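Transcriptional repressor of the blcABC operon (Agrobacterium tumefaciens, PDB 3MQ0) represses transcription of the blcABC operon, probably by binding DNA through its helix-turn-helix domain, and is regulated via oligomerization. Local coordinates at residues B[107-112]-B[265-270]; B[122-127]-B[158-163]; B[178-183]-B[190-195]. All coordinates share one frame; numbering follows the deposited sequence.

Contact 1: B[107-112]-B[265-270]; sequences NDHLAQ and SEKLGY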
# COMPACT_ATOMS: atom_id res chain seq x y z
N ASN B 107 20.32 8.21 8.51
CA ASN B 107 21.22 8.76 9.53
C ASN B 107 21.24 7.89 10.77
O ASN B 107 22.30 7.57 11.31
CB ASN B 107 20.80 10.18 9.94
CG ASN B 107 21.05 11.21 8.86
OD1 ASN B 107 21.91 11.05 8.02
ND2 ASN B 107 20.30 12.31 8.90
N ASP B 108 20.05 7.52 11.24
CA ASP B 108 19.90 6.71 12.45
C ASP B 108 20.47 5.30 12.30
O ASP B 108 21.04 4.73 13.24
CB ASP B 108 18.43 6.67 12.87
CG ASP B 108 17.93 8.03 13.35
OD1 ASP B 108 18.77 8.94 13.56
OD2 ASP B 108 16.70 8.19 13.52
N HIS B 109 20.32 4.74 11.11
CA HIS B 109 20.88 3.44 10.82
C HIS B 109 22.40 3.48 10.95
O HIS B 109 23.00 2.56 11.48
CB HIS B 109 20.48 3.03 9.40
CG HIS B 109 20.68 1.58 9.10
ND1 HIS B 109 19.97 0.58 9.73
CD2 HIS B 109 21.51 0.96 8.22
CE1 HIS B 109 20.36 -0.59 9.25
NE2 HIS B 109 21.28 -0.39 8.34
N LEU B 110 23.01 4.55 10.46
CA LEU B 110 24.47 4.67 10.55
C LEU B 110 24.95 4.83 11.99
O LEU B 110 26.03 4.38 12.35
CB LEU B 110 24.97 5.84 9.70
CG LEU B 110 24.86 5.64 8.20
CD1 LEU B 110 25.51 6.81 7.48
CD2 LEU B 110 25.53 4.34 7.81
N ALA B 111 24.13 5.48 12.81
CA ALA B 111 24.48 5.72 14.20
C ALA B 111 24.71 4.44 15.01
O ALA B 111 25.23 4.50 16.12
CB ALA B 111 23.42 6.58 14.87
N GLN B 112 24.34 3.29 14.47
CA GLN B 112 24.48 2.05 15.22
C GLN B 112 25.33 1.01 14.49
O GLN B 112 25.45 -0.13 14.94
CB GLN B 112 23.11 1.47 15.56
CG GLN B 112 22.27 1.17 14.34
CD GLN B 112 20.79 1.19 14.65
OE1 GLN B 112 20.30 2.07 15.36
NE2 GLN B 112 20.06 0.21 14.12
N SER B 265 16.43 -1.05 3.80
CA SER B 265 15.23 -1.27 2.98
C SER B 265 14.06 -1.82 3.79
O SER B 265 12.90 -1.40 3.64
CB SER B 265 15.54 -2.24 1.83
OG SER B 265 16.54 -1.68 0.99
N GLU B 266 14.36 -2.76 4.67
CA GLU B 266 13.35 -3.33 5.56
C GLU B 266 12.69 -2.26 6.42
O GLU B 266 11.49 -2.26 6.65
CB GLU B 266 13.95 -4.43 6.43
CG GLU B 266 12.91 -5.24 7.17
CD GLU B 266 13.50 -6.43 7.88
OE1 GLU B 266 14.16 -6.23 8.92
OE2 GLU B 266 13.31 -7.57 7.40
N LYS B 267 13.49 -1.30 6.88
CA LYS B 267 12.95 -0.21 7.67
C LYS B 267 12.00 0.65 6.85
O LYS B 267 11.18 1.36 7.41
CB LYS B 267 14.08 0.65 8.24
CG LYS B 267 14.90 -0.08 9.28
CD LYS B 267 15.99 0.81 9.86
CE LYS B 267 16.70 0.12 11.02
NZ LYS B 267 17.92 0.87 11.44
N LEU B 268 12.11 0.59 5.52
CA LEU B 268 11.29 1.40 4.63
C LEU B 268 10.11 0.65 4.06
O LEU B 268 9.35 1.18 3.24
CB LEU B 268 12.14 1.98 3.50
CG LEU B 268 13.34 2.83 3.93
CD1 LEU B 268 14.14 3.26 2.69
CD2 LEU B 268 12.89 4.04 4.73
N GLY B 269 9.94 -0.60 4.49
CA GLY B 269 8.79 -1.39 4.09
C GLY B 269 9.09 -2.53 3.14
O GLY B 269 8.20 -3.34 2.87
N TYR B 270 10.32 -2.61 2.63
CA TYR B 270 10.69 -3.71 1.75
C TYR B 270 10.64 -5.06 2.47
O TYR B 270 11.14 -5.19 3.59
CB TYR B 270 12.08 -3.47 1.17
CG TYR B 270 12.57 -4.57 0.26
CD1 TYR B 270 11.91 -4.86 -0.93
CD2 TYR B 270 13.70 -5.32 0.58
CE1 TYR B 270 12.36 -5.86 -1.77
CE2 TYR B 270 14.16 -6.32 -0.25
CZ TYR B 270 13.48 -6.58 -1.43
OH TYR B 270 13.93 -7.58 -2.27

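Contact 2: B[122-127]-B[158-163]; sequences TLTVRE and TATGKI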
# COMPACT_ATOMS: atom_id res chain seq x y z
N THR B 122 27.34 8.06 1.63
CA THR B 122 26.41 8.93 0.91
C THR B 122 25.13 8.20 0.60
O THR B 122 25.10 6.97 0.54
CB THR B 122 27.02 9.42 -0.43
OG1 THR B 122 27.45 8.28 -1.18
CG2 THR B 122 28.22 10.29 -0.17
N LEU B 123 24.07 8.97 0.41
CA LEU B 123 22.75 8.44 0.05
C LEU B 123 22.29 9.26 -1.14
O LEU B 123 22.30 10.49 -1.08
CB LEU B 123 21.78 8.67 1.20
CG LEU B 123 20.32 8.24 1.00
CD1 LEU B 123 20.25 6.73 0.96
CD2 LEU B 123 19.42 8.81 2.13
N THR B 124 21.88 8.58 -2.20
CA THR B 124 21.51 9.27 -3.43
C THR B 124 20.22 8.74 -4.01
O THR B 124 19.78 7.64 -3.68
CB THR B 124 22.57 9.08 -4.52
OG1 THR B 124 22.56 7.71 -4.94
CG2 THR B 124 23.95 9.46 -4.01
N VAL B 125 19.62 9.53 -4.90
CA VAL B 125 18.52 9.04 -5.73
C VAL B 125 18.90 9.29 -7.16
O VAL B 125 19.70 10.17 -7.42
CB VAL B 125 17.20 9.78 -5.43
CG1 VAL B 125 16.77 9.52 -3.99
CG2 VAL B 125 17.36 11.27 -5.67
N ARG B 126 18.36 8.49 -8.09
CA ARG B 126 18.60 8.71 -9.52
C ARG B 126 17.52 9.58 -10.15
O ARG B 126 16.33 9.34 -9.95
CB ARG B 126 18.68 7.38 -10.29
CG ARG B 126 19.13 7.55 -11.74
CD ARG B 126 19.19 6.21 -12.51
NE ARG B 126 17.89 5.54 -12.55
CZ ARG B 126 16.94 5.81 -13.44
NH1 ARG B 126 17.14 6.74 -14.37
NH2 ARG B 126 15.80 5.16 -13.40
N GLU B 127 17.94 10.61 -10.89
CA GLU B 127 17.01 11.35 -11.74
C GLU B 127 17.57 11.35 -13.15
O GLU B 127 18.55 12.05 -13.44
CB GLU B 127 16.80 12.76 -11.21
CG GLU B 127 16.17 12.76 -9.82
CD GLU B 127 15.78 14.13 -9.31
OE1 GLU B 127 15.87 15.11 -10.08
OE2 GLU B 127 15.39 14.21 -8.12
N THR B 158 29.31 6.86 -10.80
CA THR B 158 29.31 6.72 -9.34
C THR B 158 28.93 5.31 -8.90
O THR B 158 28.30 4.58 -9.66
CB THR B 158 28.30 7.71 -8.68
OG1 THR B 158 26.98 7.42 -9.15
CG2 THR B 158 28.61 9.16 -9.05
N ALA B 159 29.27 4.92 -7.67
CA ALA B 159 28.89 3.59 -7.20
C ALA B 159 27.38 3.49 -7.04
O ALA B 159 26.79 2.50 -7.47
CB ALA B 159 29.60 3.25 -5.87
N THR B 160 26.74 4.49 -6.44
CA THR B 160 25.27 4.44 -6.34
C THR B 160 24.62 4.46 -7.71
O THR B 160 23.59 3.81 -7.91
CB THR B 160 24.65 5.59 -5.52
OG1 THR B 160 25.01 6.85 -6.10
CG2 THR B 160 25.10 5.55 -4.06
N GLY B 161 25.21 5.23 -8.63
CA GLY B 161 24.71 5.34 -9.99
C GLY B 161 24.72 3.99 -10.70
O GLY B 161 23.73 3.60 -11.30
N LYS B 162 25.84 3.28 -10.63
CA LYS B 162 25.91 1.93 -11.22
C LYS B 162 24.87 0.98 -10.62
O LYS B 162 24.22 0.23 -11.34
CB LYS B 162 27.32 1.35 -11.06
CG LYS B 162 28.41 2.10 -11.83
CD LYS B 162 29.80 1.57 -11.45
CE LYS B 162 30.91 2.57 -11.82
NZ LYS B 162 30.98 2.70 -13.30
N ILE B 163 24.73 0.98 -9.30
CA ILE B 163 23.77 0.06 -8.70
C ILE B 163 22.33 0.43 -9.12
O ILE B 163 21.55 -0.46 -9.45
CB ILE B 163 23.94 -0.11 -7.16
CG1 ILE B 163 23.18 -1.35 -6.66
CG2 ILE B 163 23.44 1.09 -6.42
CD1 ILE B 163 23.94 -2.64 -6.75

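Contact 3: B[178-183]-B[190-195]; sequences SQFPQP and AGLSQL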
# COMPACT_ATOMS: atom_id res chain seq x y z
N SER B 178 21.90 7.81 -25.18
CA SER B 178 22.18 7.97 -26.61
C SER B 178 23.44 8.82 -26.75
O SER B 178 24.33 8.51 -27.54
CB SER B 178 21.00 8.62 -27.32
OG SER B 178 20.66 9.86 -26.72
N GLN B 179 23.51 9.89 -25.97
CA GLN B 179 24.74 10.63 -25.77
C GLN B 179 25.33 10.22 -24.43
O GLN B 179 24.74 10.46 -23.38
CB GLN B 179 24.47 12.13 -25.76
CG GLN B 179 23.82 12.65 -27.03
CD GLN B 179 23.45 14.12 -26.93
OE1 GLN B 179 22.69 14.51 -26.05
NE2 GLN B 179 24.00 14.93 -27.82
N PHE B 180 26.49 9.58 -24.47
CA PHE B 180 27.14 9.15 -23.25
C PHE B 180 27.89 10.31 -22.58
O PHE B 180 28.56 11.08 -23.25
CB PHE B 180 28.07 7.99 -23.58
CG PHE B 180 28.33 7.11 -22.41
CD1 PHE B 180 27.41 6.14 -22.05
CD2 PHE B 180 29.48 7.26 -21.66
CE1 PHE B 180 27.62 5.33 -20.95
CE2 PHE B 180 29.70 6.46 -20.56
CZ PHE B 180 28.78 5.49 -20.21
N PRO B 181 27.78 10.44 -21.24
CA PRO B 181 28.50 11.53 -20.57
C PRO B 181 30.00 11.50 -20.81
O PRO B 181 30.59 10.41 -20.91
CB PRO B 181 28.20 11.30 -19.07
CG PRO B 181 27.71 9.88 -18.98
CD PRO B 181 27.02 9.61 -20.29
N GLN B 182 30.62 12.67 -20.90
CA GLN B 182 32.07 12.79 -21.03
C GLN B 182 32.76 12.36 -19.73
O GLN B 182 32.24 12.60 -18.65
CB GLN B 182 32.46 14.23 -21.37
CG GLN B 182 31.98 14.71 -22.74
CD GLN B 182 32.69 14.02 -23.90
OE1 GLN B 182 33.92 14.03 -23.99
NE2 GLN B 182 31.92 13.41 -24.79
N PRO B 183 33.96 11.76 -19.84
CA PRO B 183 34.66 11.24 -18.66
C PRO B 183 35.08 12.32 -17.65
O PRO B 183 35.40 13.44 -18.05
CB PRO B 183 35.91 10.57 -19.25
CG PRO B 183 36.10 11.23 -20.58
CD PRO B 183 34.71 11.51 -21.08
N ALA B 190 33.92 4.49 -20.38
CA ALA B 190 34.02 5.24 -21.62
C ALA B 190 32.80 5.15 -22.53
O ALA B 190 32.68 5.90 -23.49
CB ALA B 190 35.28 4.83 -22.38
N GLY B 191 31.90 4.22 -22.25
CA GLY B 191 30.74 4.07 -23.12
C GLY B 191 29.75 3.02 -22.68
O GLY B 191 29.93 2.34 -21.67
N LEU B 192 28.70 2.87 -23.48
CA LEU B 192 27.59 2.02 -23.12
C LEU B 192 28.01 0.56 -22.95
O LEU B 192 27.60 -0.09 -21.99
CB LEU B 192 26.48 2.16 -24.16
CG LEU B 192 25.11 1.68 -23.68
CD1 LEU B 192 24.89 2.04 -22.22
CD2 LEU B 192 24.02 2.25 -24.55
N SER B 193 28.82 0.05 -23.87
CA SER B 193 29.25 -1.34 -23.81
C SER B 193 30.02 -1.63 -22.52
O SER B 193 29.80 -2.66 -21.87
CB SER B 193 30.14 -1.66 -25.02
OG SER B 193 30.65 -2.98 -24.91
N GLN B 194 30.92 -0.74 -22.16
CA GLN B 194 31.70 -0.95 -20.95
C GLN B 194 30.81 -0.85 -19.71
O GLN B 194 30.99 -1.59 -18.75
CB GLN B 194 32.86 0.04 -20.90
CG GLN B 194 33.83 -0.08 -22.08
CD GLN B 194 33.49 0.81 -23.27
OE1 GLN B 194 32.32 0.97 -23.65
NE2 GLN B 194 34.52 1.40 -23.87
N LEU B 195 29.85 0.07 -19.75
CA LEU B 195 28.92 0.23 -18.64
C LEU B 195 28.11 -1.05 -18.44
O LEU B 195 27.92 -1.51 -17.32
CB LEU B 195 28.01 1.44 -18.87
CG LEU B 195 26.86 1.64 -17.88
CD1 LEU B 195 27.40 1.88 -16.46
CD2 LEU B 195 25.96 2.79 -18.32

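Contact 1: B[107-112]-B[265-270]
Lys267 stretches from the last turn of its helix to the imidazole of His109, and its ammonium donates a hydrogen bond of 2.7 Å from NZ to His109 ND1. The nitrogen arrives at the ring edge, only 6° out of the imidazole plane, as expected for a donor meeting a ring nitrogen. His109 turns CG anti to its backbone N (chi1 -165°), while the lysine chain is fully extended beyond CG; the two side chains thus bridge backbones whose nearest CA atoms, those of His109 and Lys267, lie 9.3 Å apart. The close part of the contact is confined to this bond and the methylene beside it, with Lys267 CE 3.5 Å from His109 ND1.

His109 is buried, and its other nitrogen, NE2, makes a weak hydrogen bond to the carbonyl of Thr260, so both ring nitrogens have partners and the ring's rotation is probably constrained. The outer side is looser. There the exposed Gln112 approaches from the direction opposite to Lys267, but its NE2 stands 3.5 Å from Lys267 NZ, and two donors make no bond.

His109 also packs on Ala263 and Leu264 of helix 247-267, Lys267 lies against Thr105, and Leu268 touches Ile102 and Thr105. Helix 102-110 is thereby joined to the C-terminal end of helix 247-267, where Gly269 completes a Schellman motif and Ser265 and Leu268 rest on Ile225 of strand 218-226.

Contact 2: B[122-127]-B[158-163]
Thr124, projecting from its strand, and Thr160, in the first turn of the facing helix, reach toward each other, bringing their hydroxyls within hydrogen-bonding distance, 2.8 Å between Thr124 OG1 and Thr160 OG1. The two side chains adopt closely similar rotamers despite their different backbones. In each, OG1 sits between the backbone N and the carbonyl carbon (chi1 69° in Thr124 and 58° in Thr160), with CG2 anti to the carbonyl carbon. Thr124 OG1 comes in against the CB-OG1 bond of Thr160 and not along the end of the hydroxyl: it lies 3.0 Å from Thr160 CB and 3.4 Å from Thr160 CG2. The methyl groups are farther apart, Thr124 CG2 lying 4.1 Å from Thr160 CG2.

The fit is close on the other side as well, where Thr160 OG1 is 3.5 Å from Thr124 CG2. Both residues are buried, so the hydroxyl pair lies in the interior between strand and helix, and apolar neighbours flank it. Thr124 also touches Leu164 one turn further along the helix, and Thr160 leans on Ala237 of strand 232-241.

Thr158 caps the start of the helix. Its OG1 accepts a capping bond of 2.9 Å from Gly161 N, bent to 134° at the hydrogen. Gly161 has no CB to collide with that hydroxyl. Beyond the cap, Lys162 forms a salt bridge with Glu198 of helix 192-205.

Strand 120-127 lies in the six-stranded antiparallel sheet, between strands 130-137 and 232-241, and the contact seats helix 159-165 against it, an alpha/beta layering consistent with the GAF fold of IclR-type C-terminal domains.

Contact 3: B[178-183]-B[190-195]
Phe180 lays one face of its ring on the backbone of Gly191, making a CH-pi contact in which Gly191 CA stands 3.6 Å from the ring centroid, 9° off the ring normal. With 100 Å² buried by the facing segment, the phenylalanine dominates the contact. A chi1 of -155° swings the ring away from its own backbone N and across to the start of helix 192-205.

Gly191 contributes 22 Å², all of it backbone. The peptide that follows its CA lies over the same face: Phe180 CE1 is 3.6 Å from Gly191 C and 3.7 Å from Leu192 N, while Gly191 N is near CE2. The nearly fully extended backbone of Gly191 runs past the ring face, with CA over its centre. Pro181 CD rests on the opposite face, 3.5 Å above the ring plane and offset toward the rim, so that the ring is held between proline and glycine.

Ala190, with 20 Å² buried, approaches obliquely, its C atom 3.9 Å from Phe180 CE2. Leu195 places CD2 at the ring edge, 4.0 Å from Phe180 CE1, while the side chain of Leu192 is farther off, its CD1 4.5 Å from Phe180 CE1.

The carbonyl of Gly191 accepts from Leu195 N in the first turn. This surface contact is a CH-pi contact between an aromatic ring and the N-cap glycine of a helix, in the loop joining helices 170-176 and 192-205.

In the fold
From the N terminus, the chain passes through the helix-turn-helix region and helix 89-98 before reaching helix 102-110, where contact 1 opens; it closes only at the end of helix 247-267, spanning 152 intervening residues. Contacts 2 and 3 both fall within that span in series, and none of the three cross. Contact 2 closes a loop of 30 residues from strand 120-127 to helix 159-165, and contact 3 then closes a short loop with six residues between its segments ahead of helix 192-205. Contact 1 ties helix 102-110 to the end of the last helix, contact 2 joins sheet to helix, and contact 3 lies peripherally, its centre about 16 Å from that of contact 2.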